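Local coordinates for protein 3-keto-5-aminohexanoate cleavage enzyme (PDB 3C6C) that probably cleaves beta-keto acids such as 3-keto-5-aminohexanoate, using a divalent metal ion held at the mouth of a TIM beta/alpha-barrel, at residues 28-33 / 280-285; 33-38 / 153-158; 157-162 / 217-222; 248-253 / 268-273; 252-257 / 262-267. One frame throughout, in Å; residues are numbered along the deposited sequence.

Interaction 1 (28-33 / 280-285)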
# COMPACT_ATOMS: atom_id res chain seq x y z
N CYS A 28 -14.30 8.64 24.21
CA CYS A 28 -13.62 8.12 25.40
C CYS A 28 -14.34 6.92 25.96
O CYS A 28 -15.51 7.01 26.35
CB CYS A 28 -13.48 9.17 26.47
SG CYS A 28 -12.38 8.69 27.83
N ALA A 29 -13.63 5.80 25.89
CA ALA A 29 -14.07 4.49 26.38
C ALA A 29 -13.63 4.40 27.83
O ALA A 29 -12.48 4.12 28.13
CB ALA A 29 -13.46 3.34 25.55
N VAL A 30 -14.56 4.70 28.74
CA VAL A 30 -14.20 5.09 30.10
C VAL A 30 -13.81 3.95 31.06
O VAL A 30 -13.11 4.19 32.05
CB VAL A 30 -15.27 5.99 30.77
CG1 VAL A 30 -15.35 7.35 30.05
CG2 VAL A 30 -16.62 5.28 30.83
N THR A 31 -14.24 2.70 30.80
CA THR A 31 -13.90 1.63 31.76
C THR A 31 -13.76 0.23 31.16
O THR A 31 -12.88 -0.53 31.54
CB THR A 31 -14.90 1.64 32.98
OG1 THR A 31 -14.36 0.81 34.02
CG2 THR A 31 -16.33 1.17 32.61
N GLY A 32 -14.68 -0.14 30.28
CA GLY A 32 -14.66 -1.43 29.68
C GLY A 32 -15.00 -2.54 30.65
O GLY A 32 -15.50 -2.31 31.73
N ASN A 33 -14.68 -3.76 30.23
CA ASN A 33 -14.96 -4.95 31.06
C ASN A 33 -13.75 -5.88 31.22
O ASN A 33 -13.87 -6.97 31.76
CB ASN A 33 -16.18 -5.71 30.55
CG ASN A 33 -17.52 -5.14 31.08
OD1 ASN A 33 -18.48 -5.00 30.33
ND2 ASN A 33 -17.55 -4.74 32.36
N ALA A 280 -3.15 6.57 34.29
CA ALA A 280 -3.92 7.71 33.74
C ALA A 280 -5.33 7.80 34.29
O ALA A 280 -5.95 6.81 34.70
CB ALA A 280 -4.00 7.60 32.20
N THR A 281 -5.86 9.02 34.26
CA THR A 281 -7.31 9.21 34.25
C THR A 281 -7.82 9.32 32.80
O THR A 281 -7.07 9.62 31.87
CB THR A 281 -7.73 10.51 35.00
OG1 THR A 281 -7.37 11.66 34.21
CG2 THR A 281 -7.12 10.58 36.47
N ASN A 282 -9.12 9.12 32.63
CA ASN A 282 -9.75 9.28 31.32
C ASN A 282 -9.54 10.69 30.81
O ASN A 282 -9.17 10.89 29.67
CB ASN A 282 -11.23 8.94 31.34
CG ASN A 282 -11.47 7.44 31.29
OD1 ASN A 282 -11.20 6.80 30.28
ND2 ASN A 282 -11.99 6.89 32.39
N GLY A 283 -9.69 11.67 31.70
CA GLY A 283 -9.48 13.07 31.32
C GLY A 283 -8.10 13.35 30.78
O GLY A 283 -7.91 14.09 29.81
N GLN A 284 -7.12 12.73 31.40
CA GLN A 284 -5.74 12.96 30.98
C GLN A 284 -5.51 12.39 29.57
O GLN A 284 -4.82 12.96 28.74
CB GLN A 284 -4.77 12.34 31.98
CG GLN A 284 -4.70 13.13 33.24
CD GLN A 284 -4.04 12.41 34.39
OE1 GLN A 284 -3.75 11.22 34.32
NE2 GLN A 284 -3.84 13.14 35.48
N LEU A 285 -6.11 11.26 29.31
CA LEU A 285 -5.98 10.58 28.01
C LEU A 285 -6.64 11.41 26.92
O LEU A 285 -6.09 11.59 25.84
CB LEU A 285 -6.54 9.16 28.05
CG LEU A 285 -5.81 8.15 28.94
CD1 LEU A 285 -6.56 6.80 28.94
CD2 LEU A 285 -4.30 7.99 28.55
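The backbones of V30 and N282 come to 6.2 Å between their CA atoms, where strand 23-29 of the TIM barrel runs out into a loop and helix 282-295 begins outside the barrel wall. Contact is confined to C28-V30, the end of the strand and the first loop residue; beyond V30 the loop leads away. T281 is the N-cap of the helix, and a capping box joins T281 OG1 to the backbone N of Q284 and T281 N to OE1 of Q284. N282, the first residue of the helix, reaches across to the strand. Its CG stands beside the backbone N (chi1 -79°), and from there the amide crosses the V30 side chain at about a right angle. ND2 donates to V30 O over 2.9 Å, with an N-H...O angle of 159°; the donor lies in the carbonyl plane on a lone pair, and the acceptor is close to the amide plane of N282. V30 CB rests 3.8 Å from ND2, flanking the bond. The other end of the amide is also occupied, since OD1 accepts from the backbone N of L268, so a buried side chain spends both its polar atoms on backbone groups of two chain segments that come off the barrel strands. A53 and E56 of helix 47-60 pack against N282 as well. C28, whose side chain points to the helix, completes the seat with its sulfur: SG approaches N282 CB to 3.7 Å and N282 OD1 to 3.3 Å.

Interaction 2 (33-38 / 153-158)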
# COMPACT_ATOMS: atom_id res chain seq x y z
N ASN A 33 -14.68 -3.76 30.23
CA ASN A 33 -14.96 -4.95 31.06
C ASN A 33 -13.75 -5.88 31.22
O ASN A 33 -13.87 -6.97 31.76
CB ASN A 33 -16.18 -5.71 30.55
CG ASN A 33 -17.52 -5.14 31.08
OD1 ASN A 33 -18.48 -5.00 30.33
ND2 ASN A 33 -17.55 -4.74 32.36
N ALA A 34 -12.58 -5.45 30.76
CA ALA A 34 -11.34 -6.19 31.08
C ALA A 34 -11.16 -6.22 32.61
O ALA A 34 -11.56 -5.31 33.31
CB ALA A 34 -10.12 -5.55 30.39
N PRO A 35 -10.56 -7.28 33.13
CA PRO A 35 -10.37 -7.39 34.59
C PRO A 35 -9.83 -6.14 35.29
O PRO A 35 -8.89 -5.48 34.83
CB PRO A 35 -9.38 -8.56 34.71
CG PRO A 35 -9.72 -9.44 33.53
CD PRO A 35 -9.99 -8.44 32.41
N PHE A 36 -10.46 -5.84 36.41
CA PHE A 36 -10.07 -4.70 37.26
C PHE A 36 -8.67 -4.97 37.82
O PHE A 36 -8.42 -5.99 38.44
CB PHE A 36 -11.13 -4.50 38.39
CG PHE A 36 -10.77 -3.49 39.44
CD1 PHE A 36 -10.11 -2.31 39.14
CD2 PHE A 36 -11.17 -3.71 40.77
CE1 PHE A 36 -9.82 -1.38 40.14
CE2 PHE A 36 -10.88 -2.80 41.77
CZ PHE A 36 -10.21 -1.63 41.46
N ASN A 37 -7.77 -4.02 37.57
CA ASN A 37 -6.44 -3.99 38.20
C ASN A 37 -6.44 -3.01 39.36
O ASN A 37 -6.37 -1.80 39.16
CB ASN A 37 -5.37 -3.61 37.17
CG ASN A 37 -4.00 -3.49 37.76
OD1 ASN A 37 -3.82 -3.57 38.99
ND2 ASN A 37 -3.00 -3.30 36.88
N PRO A 38 -6.57 -3.51 40.60
CA PRO A 38 -6.78 -2.65 41.76
C PRO A 38 -5.58 -1.78 42.15
O PRO A 38 -5.68 -0.94 43.04
CB PRO A 38 -7.17 -3.62 42.89
CG PRO A 38 -7.12 -4.95 42.35
CD PRO A 38 -6.67 -4.94 40.92
N GLN A 153 -10.80 -15.21 19.97
CA GLN A 153 -10.34 -14.05 20.71
C GLN A 153 -9.57 -14.38 21.97
O GLN A 153 -9.63 -15.48 22.51
CB GLN A 153 -11.49 -13.11 21.03
CG GLN A 153 -12.25 -12.68 19.80
CD GLN A 153 -12.41 -11.18 19.72
OE1 GLN A 153 -11.96 -10.45 20.61
NE2 GLN A 153 -13.07 -10.71 18.66
N VAL A 154 -8.85 -13.36 22.41
CA VAL A 154 -7.99 -13.45 23.61
C VAL A 154 -8.16 -12.21 24.45
O VAL A 154 -8.11 -11.09 23.94
CB VAL A 154 -6.47 -13.56 23.27
CG1 VAL A 154 -5.65 -13.78 24.57
CG2 VAL A 154 -6.16 -14.67 22.25
N GLU A 155 -8.39 -12.42 25.74
CA GLU A 155 -8.35 -11.35 26.74
C GLU A 155 -7.43 -11.78 27.86
O GLU A 155 -7.76 -12.66 28.66
CB GLU A 155 -9.75 -11.03 27.28
CG GLU A 155 -9.73 -9.86 28.30
CD GLU A 155 -11.09 -9.53 28.86
OE1 GLU A 155 -11.60 -10.33 29.70
OE2 GLU A 155 -11.63 -8.47 28.48
N GLY A 156 -6.25 -11.18 27.86
CA GLY A 156 -5.19 -11.59 28.77
C GLY A 156 -4.73 -12.99 28.43
O GLY A 156 -4.17 -13.23 27.36
N LYS A 157 -4.97 -13.90 29.35
CA LYS A 157 -4.55 -15.28 29.20
C LYS A 157 -5.75 -16.11 28.78
O LYS A 157 -5.63 -17.29 28.48
CB LYS A 157 -3.95 -15.82 30.51
N LEU A 158 -6.90 -15.45 28.74
CA LEU A 158 -8.19 -16.12 28.44
C LEU A 158 -8.50 -16.20 26.94
O LEU A 158 -8.68 -15.18 26.27
CB LEU A 158 -9.34 -15.43 29.16
CG LEU A 158 -10.74 -15.97 28.88
CD1 LEU A 158 -10.85 -17.45 29.29
CD2 LEU A 158 -11.75 -15.11 29.60
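A type II' beta turn, E155 to L158, closes the hairpin between strands 151-155 and 158-162, and at its start E155 leans on A34 and P35 of the loop that leaves barrel strand 23-29. The two chains stay well apart, with 7.4 Å between the CA atoms of A34 and E155, and the carboxylate bridges the difference. The chain runs out straight, CG anti to the backbone N (chi1 -178°), and brings the carboxylate to the loop. One oxygen goes to each residue: OE2 lies 3.5 Å from A34 CA and 3.8 Å from A34 CB, while OE1 is 3.7 Å from P35 CD. P35 and E155 approach from opposite directions, and the contact is van der Waals touching of carboxylate against C-H groups at the surface. The loop itself is held by other bonds: N33 OD1 is hydrogen-bonded to ND1 of H68, which is itself a nickel ligand, and A34 O accepts from R70. A di(hydroxyethyl)ether molecule lies close to A34, at the mouth of the barrel. Across the turn, E155 N to L158 O (2.8 Å) and L158 N to E155 O (2.9 Å) are both made, with G156 at positive phi in the first corner: the signature of a tight two-residue beta hairpin.

Interaction 3 (157-162 / 217-222)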
# COMPACT_ATOMS: atom_id res chain seq x y z
N LYS A 157 -4.97 -13.90 29.35
CA LYS A 157 -4.55 -15.28 29.20
C LYS A 157 -5.75 -16.11 28.78
O LYS A 157 -5.63 -17.29 28.48
CB LYS A 157 -3.95 -15.82 30.51
N LEU A 158 -6.90 -15.45 28.74
CA LEU A 158 -8.19 -16.12 28.44
C LEU A 158 -8.50 -16.20 26.94
O LEU A 158 -8.68 -15.18 26.27
CB LEU A 158 -9.34 -15.43 29.16
CG LEU A 158 -10.74 -15.97 28.88
CD1 LEU A 158 -10.85 -17.45 29.29
CD2 LEU A 158 -11.75 -15.11 29.60
N GLU A 159 -8.57 -17.44 26.44
CA GLU A 159 -8.95 -17.72 25.04
C GLU A 159 -10.41 -18.13 24.94
O GLU A 159 -10.90 -18.98 25.68
CB GLU A 159 -8.02 -18.76 24.40
CG GLU A 159 -6.57 -18.25 24.34
CD GLU A 159 -5.85 -18.47 23.01
OE1 GLU A 159 -6.42 -18.23 21.91
OE2 GLU A 159 -4.66 -18.84 23.06
N PHE A 160 -11.12 -17.48 24.03
CA PHE A 160 -12.54 -17.79 23.80
C PHE A 160 -12.94 -17.50 22.37
O PHE A 160 -12.13 -17.04 21.56
CB PHE A 160 -13.43 -16.97 24.75
CG PHE A 160 -13.33 -15.48 24.53
CD1 PHE A 160 -12.23 -14.77 25.00
CD2 PHE A 160 -14.33 -14.79 23.85
CE1 PHE A 160 -12.13 -13.41 24.80
CE2 PHE A 160 -14.22 -13.42 23.63
CZ PHE A 160 -13.12 -12.73 24.11
N VAL A 161 -14.22 -17.76 22.13
CA VAL A 161 -14.87 -17.49 20.85
C VAL A 161 -15.97 -16.45 21.00
O VAL A 161 -16.85 -16.54 21.85
CB VAL A 161 -15.47 -18.77 20.19
CG1 VAL A 161 -16.33 -18.38 18.97
CG2 VAL A 161 -14.37 -19.75 19.78
N TYR A 162 -15.86 -15.42 20.17
CA TYR A 162 -16.93 -14.41 20.01
C TYR A 162 -17.87 -14.94 18.98
O TYR A 162 -17.49 -15.14 17.83
CB TYR A 162 -16.43 -13.05 19.46
CG TYR A 162 -16.18 -11.95 20.47
CD1 TYR A 162 -16.81 -11.94 21.70
CD2 TYR A 162 -15.33 -10.90 20.15
CE1 TYR A 162 -16.57 -10.94 22.61
CE2 TYR A 162 -15.08 -9.88 21.06
CZ TYR A 162 -15.71 -9.91 22.29
OH TYR A 162 -15.47 -8.92 23.20
N VAL A 217 -6.06 -6.53 18.79
CA VAL A 217 -6.68 -7.58 19.59
C VAL A 217 -6.36 -8.92 18.92
O VAL A 217 -6.35 -9.03 17.69
CB VAL A 217 -8.18 -7.36 19.76
CG1 VAL A 217 -8.85 -8.60 20.40
CG2 VAL A 217 -8.40 -6.11 20.59
N LEU A 218 -6.03 -9.92 19.73
CA LEU A 218 -5.76 -11.26 19.19
C LEU A 218 -7.12 -12.00 19.09
O LEU A 218 -7.91 -11.96 20.05
CB LEU A 218 -4.79 -12.02 20.09
CG LEU A 218 -3.43 -11.33 20.32
CD1 LEU A 218 -2.57 -12.21 21.22
CD2 LEU A 218 -2.67 -11.05 19.02
N TRP A 219 -7.46 -12.67 17.98
CA TRP A 219 -6.62 -12.88 16.80
C TRP A 219 -7.23 -12.13 15.62
O TRP A 219 -7.68 -12.73 14.63
CB TRP A 219 -6.51 -14.39 16.50
CG TRP A 219 -5.81 -15.10 17.63
CD1 TRP A 219 -6.37 -15.82 18.65
CD2 TRP A 219 -4.42 -15.06 17.90
NE1 TRP A 219 -5.40 -16.25 19.53
CE2 TRP A 219 -4.19 -15.79 19.09
CE3 TRP A 219 -3.33 -14.47 17.25
CZ2 TRP A 219 -2.92 -15.96 19.63
CZ3 TRP A 219 -2.07 -14.63 17.80
CH2 TRP A 219 -1.88 -15.37 18.97
N GLY A 220 -7.27 -10.82 15.79
CA GLY A 220 -7.67 -9.84 14.77
C GLY A 220 -6.56 -9.05 14.09
O GLY A 220 -5.37 -9.36 14.21
N ALA A 221 -6.98 -8.02 13.37
CA ALA A 221 -6.05 -7.21 12.58
C ALA A 221 -5.10 -6.45 13.51
O ALA A 221 -5.55 -5.91 14.52
CB ALA A 221 -6.81 -6.24 11.65
N PRO A 222 -3.81 -6.39 13.16
CA PRO A 222 -2.83 -5.72 14.01
C PRO A 222 -2.85 -4.20 13.90
O PRO A 222 -3.36 -3.60 12.94
CB PRO A 222 -1.49 -6.26 13.50
CG PRO A 222 -1.74 -6.52 12.04
CD PRO A 222 -3.17 -7.03 11.99
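E159 sets a carboxylate oxygen against the indole edge of W219, and this one polar meeting joins the two segments. W219 NE1 donates to E159 OE1 over 3.3 Å, a long bond but a straight one (N-H...O angle 164°). The oxygen sits almost in the ring plane, where the N-H points, whereas from the acid's side the indole N comes in above the carboxylate plane, the two planes being 40° apart. The E159 chain leaves strand 158-162 with CG beside the backbone N and then bends at chi2 (-134°), which carries its end over to the tryptophan although the backbones are 9.3 Å apart between the CA atoms of E159 and L218. V154, on neighbouring strand 151-155, lies beside both partners.

The indole is positioned by its own loop. The peptide bond before W219 is cis, and one ring face has L218 CB 3.8 Å above its centre. The backbone bond from G220 N to V217 O (2.8 Å) draws the bend together.

The stronger partners of the acid come from the second subunit. OE1 is also hydrogen-bonded to T166 OG1 of that chain, and OE2 forms a salt bridge with its R170, which would probably stabilise the negative charge of E159; the tryptophan bond is thus one of several that grip this carboxylate. F195 of the second subunit meets the W219 ring edge-to-face. A hairpin strand and a barrel loop together contribute to the interface with the second subunit of this beta/alpha-barrel assembly, where E159 is bonded from both chains.

Interaction 4 (248-253 / 268-273). With NI (nickel (II) ion), chain B.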
# COMPACT_ATOMS: atom_id res chain seq x y z
N ARG A 248 0.09 0.48 24.68
CA ARG A 248 1.11 1.38 24.12
C ARG A 248 0.78 1.81 22.71
O ARG A 248 1.37 2.79 22.19
CB ARG A 248 2.50 0.75 24.18
CG ARG A 248 3.07 0.77 25.60
N ASP A 249 -0.16 1.10 22.08
CA ASP A 249 -0.62 1.48 20.75
C ASP A 249 -1.77 2.48 20.71
O ASP A 249 -2.15 2.94 19.66
CB ASP A 249 -0.99 0.26 19.92
CG ASP A 249 0.24 -0.54 19.53
OD1 ASP A 249 1.26 0.06 19.19
OD2 ASP A 249 0.17 -1.76 19.60
N GLN A 250 -2.26 2.87 21.87
CA GLN A 250 -3.43 3.76 21.92
C GLN A 250 -3.12 5.11 21.26
O GLN A 250 -3.86 5.56 20.35
CB GLN A 250 -3.86 3.97 23.36
CG GLN A 250 -4.95 5.06 23.54
CD GLN A 250 -5.52 5.06 24.95
OE1 GLN A 250 -4.90 5.59 25.88
NE2 GLN A 250 -6.69 4.42 25.13
N MSE A 251 -2.06 5.77 21.72
CA MSE A 251 -1.74 7.13 21.18
C MSE A 251 -1.28 7.09 19.70
O MSE A 251 -1.76 7.89 18.90
CB MSE A 251 -0.79 7.91 22.09
CG MSE A 251 -1.44 8.32 23.40
SE MSE A 251 -3.05 9.42 23.28
CE MSE A 251 -3.81 9.13 25.02
N PRO A 252 -0.36 6.17 19.33
CA PRO A 252 0.01 6.02 17.92
C PRO A 252 -1.19 5.79 17.00
O PRO A 252 -1.30 6.41 15.93
CB PRO A 252 0.96 4.81 17.95
CG PRO A 252 1.59 4.93 19.29
CD PRO A 252 0.43 5.27 20.18
N MSE A 253 -2.11 4.91 17.40
CA MSE A 253 -3.24 4.63 16.51
C MSE A 253 -4.20 5.80 16.42
O MSE A 253 -4.80 6.06 15.38
CB MSE A 253 -3.96 3.34 16.88
CG MSE A 253 -3.16 2.06 16.56
SE MSE A 253 -2.47 1.81 14.75
CE MSE A 253 -0.84 2.59 14.83
N LEU A 268 -9.63 4.42 29.46
CA LEU A 268 -9.15 3.37 30.35
C LEU A 268 -9.62 1.96 29.96
O LEU A 268 -9.06 0.97 30.42
CB LEU A 268 -9.54 3.68 31.81
CG LEU A 268 -8.92 4.93 32.42
CD1 LEU A 268 -9.47 5.12 33.84
CD2 LEU A 268 -7.40 4.82 32.41
N GLU A 269 -10.65 1.90 29.11
CA GLU A 269 -11.10 0.62 28.55
C GLU A 269 -9.96 -0.04 27.78
O GLU A 269 -9.82 -1.27 27.75
CB GLU A 269 -12.33 0.81 27.64
CG GLU A 269 -12.70 -0.45 26.89
CD GLU A 269 -14.13 -0.41 26.34
OE1 GLU A 269 -14.93 0.45 26.76
OE2 GLU A 269 -14.43 -1.25 25.48
N ASP A 270 -9.12 0.79 27.17
CA ASP A 270 -8.12 0.35 26.19
C ASP A 270 -6.67 0.43 26.67
O ASP A 270 -5.80 -0.23 26.12
CB ASP A 270 -8.21 1.18 24.90
CG ASP A 270 -9.57 1.11 24.25
OD1 ASP A 270 -10.25 0.06 24.37
OD2 ASP A 270 -9.95 2.13 23.61
N ASN A 271 -6.44 1.25 27.68
CA ASN A 271 -5.11 1.54 28.19
C ASN A 271 -5.19 2.19 29.54
O ASN A 271 -5.88 3.18 29.70
CB ASN A 271 -4.40 2.52 27.23
CG ASN A 271 -3.14 3.10 27.82
OD1 ASN A 271 -2.31 2.36 28.38
ND2 ASN A 271 -2.98 4.39 27.69
N LEU A 272 -4.47 1.63 30.52
CA LEU A 272 -4.47 2.18 31.88
C LEU A 272 -3.42 3.27 32.16
O LEU A 272 -3.48 3.95 33.19
CB LEU A 272 -4.29 1.06 32.90
CG LEU A 272 -5.35 -0.05 32.93
CD1 LEU A 272 -5.05 -0.97 34.14
CD2 LEU A 272 -6.77 0.49 33.02
N TYR A 273 -2.46 3.42 31.25
CA TYR A 273 -1.23 4.18 31.54
C TYR A 273 -1.03 5.46 30.75
O TYR A 273 -1.18 5.52 29.53
CB TYR A 273 -0.00 3.28 31.33
CG TYR A 273 0.01 2.08 32.24
CD1 TYR A 273 0.50 2.18 33.53
CD2 TYR A 273 -0.47 0.86 31.80
CE1 TYR A 273 0.51 1.07 34.37
CE2 TYR A 273 -0.47 -0.24 32.62
CZ TYR A 273 0.03 -0.13 33.89
OH TYR A 273 0.01 -1.26 34.69
NI NI B . -16.39 -1.62 24.57
O HOH W 1 -7.78 3.39 22.60
O HOH W 2 -15.43 -3.58 24.61
O HOH W 3 -17.86 -2.62 23.45
O HOH W 4 -15.45 -1.58 22.36
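ND2 of N271 donates twice, to Q250 OE1 across the contact and to Y273 O in its own loop. The cross bond is 2.9 Å long with an N-H...O angle of 161°. The acceptor lies near the amide plane of N271, but the donor stands well above the carbonyl plane of Q250; the two amide planes are 79° apart. Q250 sends its chain out extended, CG anti to the backbone N (chi1 171°), from the first turn of helix 250-260, and its amide lies against N271 CB, 3.4 Å from OE1. The N271 carboxamide oxygen is taken as well: OD1 accepts from Y273 N (3.1 Å), an Asx turn. With both ends of its amide bonded, the flip state of N271 is probably fixed.

The other end of Q250 looks toward D270. NE2 is 3.6 Å from D270 CB, donates to a water 2.9 Å away, and also bonds to G267 O. The same water is 2.7 Å from D270 OD2, whose stronger partner is R265 in a salt bridge. L285 packs on both Q250 and N271 from helix 282-295.

One residue before D270, E269 turns away from Q250 and binds nickel through OE2 at 2.2 Å; three waters, H66 and H68 complete six ligands. Q250 at the start of helix 250-260 thus ties down, by its side-chain amide, the loop that carries the metal ligand, with the metal site of two histidines and a glutamate lying at the end of the barrel strands.

Interaction 5 (252-257 / 262-267)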
# COMPACT_ATOMS: atom_id res chain seq x y z
N PRO A 252 -0.36 6.17 19.33
CA PRO A 252 0.01 6.02 17.92
C PRO A 252 -1.19 5.79 17.00
O PRO A 252 -1.30 6.41 15.93
CB PRO A 252 0.96 4.81 17.95
CG PRO A 252 1.59 4.93 19.29
CD PRO A 252 0.43 5.27 20.18
N MSE A 253 -2.11 4.91 17.40
CA MSE A 253 -3.24 4.63 16.51
C MSE A 253 -4.20 5.80 16.42
O MSE A 253 -4.80 6.06 15.38
CB MSE A 253 -3.96 3.34 16.88
CG MSE A 253 -3.16 2.06 16.56
SE MSE A 253 -2.47 1.81 14.75
CE MSE A 253 -0.84 2.59 14.83
N MSE A 254 -4.33 6.54 17.51
CA MSE A 254 -5.14 7.77 17.52
C MSE A 254 -4.59 8.78 16.51
O MSE A 254 -5.33 9.32 15.66
CB MSE A 254 -5.15 8.37 18.94
CG MSE A 254 -5.93 9.71 19.13
SE MSE A 254 -4.90 11.26 18.65
CE MSE A 254 -3.35 11.01 19.77
N ALA A 255 -3.29 9.02 16.57
CA ALA A 255 -2.67 10.01 15.69
C ALA A 255 -2.79 9.55 14.23
O ALA A 255 -3.06 10.34 13.31
CB ALA A 255 -1.18 10.30 16.07
N GLN A 256 -2.61 8.26 14.04
CA GLN A 256 -2.60 7.67 12.68
C GLN A 256 -3.98 7.76 12.05
O GLN A 256 -4.12 8.13 10.87
CB GLN A 256 -2.11 6.20 12.68
CG GLN A 256 -1.98 5.66 11.27
CD GLN A 256 -0.99 6.45 10.47
OE1 GLN A 256 0.22 6.18 10.54
NE2 GLN A 256 -1.46 7.47 9.73
N ALA A 257 -5.00 7.53 12.86
CA ALA A 257 -6.39 7.68 12.39
C ALA A 257 -6.67 9.13 12.03
O ALA A 257 -7.20 9.42 10.96
CB ALA A 257 -7.42 7.16 13.41
N GLY A 262 -9.82 9.61 9.71
CA GLY A 262 -10.68 8.87 10.65
C GLY A 262 -10.90 9.58 11.96
O GLY A 262 -10.27 10.59 12.28
N ASN A 263 -11.89 9.09 12.68
CA ASN A 263 -12.14 9.55 14.04
C ASN A 263 -11.36 8.65 14.99
O ASN A 263 -10.73 7.69 14.56
CB ASN A 263 -13.62 9.55 14.29
CG ASN A 263 -14.33 10.48 13.33
OD1 ASN A 263 -13.98 11.66 13.25
ND2 ASN A 263 -15.23 9.93 12.52
N VAL A 264 -11.39 9.02 16.26
CA VAL A 264 -10.47 8.45 17.25
C VAL A 264 -11.13 8.06 18.56
O VAL A 264 -12.24 8.46 18.86
CB VAL A 264 -9.27 9.42 17.54
CG1 VAL A 264 -8.63 9.87 16.20
CG2 VAL A 264 -9.68 10.61 18.39
N ARG A 265 -10.38 7.27 19.33
CA ARG A 265 -10.83 6.76 20.61
C ARG A 265 -9.64 6.57 21.54
O ARG A 265 -8.58 6.07 21.15
CB ARG A 265 -11.62 5.45 20.40
CG ARG A 265 -11.74 4.55 21.61
CD ARG A 265 -12.76 3.48 21.43
NE ARG A 265 -12.49 2.34 22.30
CZ ARG A 265 -13.34 1.36 22.56
NH1 ARG A 265 -14.56 1.40 22.05
NH2 ARG A 265 -12.95 0.35 23.29
N VAL A 266 -9.85 7.03 22.77
CA VAL A 266 -8.99 6.74 23.89
C VAL A 266 -9.80 6.31 25.09
O VAL A 266 -11.02 6.15 25.00
CB VAL A 266 -8.05 7.96 24.23
CG1 VAL A 266 -7.14 8.30 23.01
CG2 VAL A 266 -8.81 9.20 24.73
N GLY A 267 -9.12 6.10 26.22
CA GLY A 267 -9.79 5.71 27.46
C GLY A 267 -9.22 4.53 28.19
O GLY A 267 -8.49 3.72 27.64
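M254 and A257 on helix 252-257 pack against V264 of strand 264-266, a helix followed directly by a barrel strand in the TIM fold. The axes run antiparallel (163°) and come within 7.8 Å; at the connecting turn the CA atoms of A257 and G262 are 4.8 Å apart. The tight part centres on V264, whose CB points at the helix. Its CG1 touches M254 O at 3.4 Å, and its CB lies 3.7 Å from M254 CG, the side chains meeting at an oblique angle. A257 CB fills the next place, 3.5 Å from N263 O.

Farther along the strand the packing slackens: M254 CG is still 4.3 Å from V266 CG1, and that is the last touch. CG stands anti to the backbone N (chi1 178°), over the valine; bends at chi2 and chi3 then lead the selenium of this selenomethionine off, toward A289, V292 and I293 of helix 282-295. The far side of the helix is not left to solvent either: A255 and Q256 face the third subunit, where Q256 pairs with its own counterpart. On the strand, R265 and N263 turn away from the helix, R265 to a cation-pi contact with F244 and N263 to a hydrogen bond with Q240.

Where the helix gives way to the strand, the chain is closed by a backbone bond spanning five residues. G262 N reaches A257 O at 2.9 Å, bent at 145°, its donor above the carbonyl plane.

Overall arrangement
Interactions 1, 4 and 5 gather on the same part of the barrel: interaction 4 lies about 9 Å, centre to centre, from each of the other two. A29 N probably donates to V266 O (2.8 Å), joining the neighbouring barrel strands of interactions 1 and 5. The loop that carries the nickel ligand E269 is tied separately to interaction 1, where A280 N probably bonds to L272 O (2.9 Å). Interactions 1 and 2 share N33, whose side chain lies about 7 Å from the nickel. Interactions 2 and 3 share the hairpin, their centres about 11 Å apart, and interaction 3 reaches the second subunit, whereas 4 and 5 touch the third.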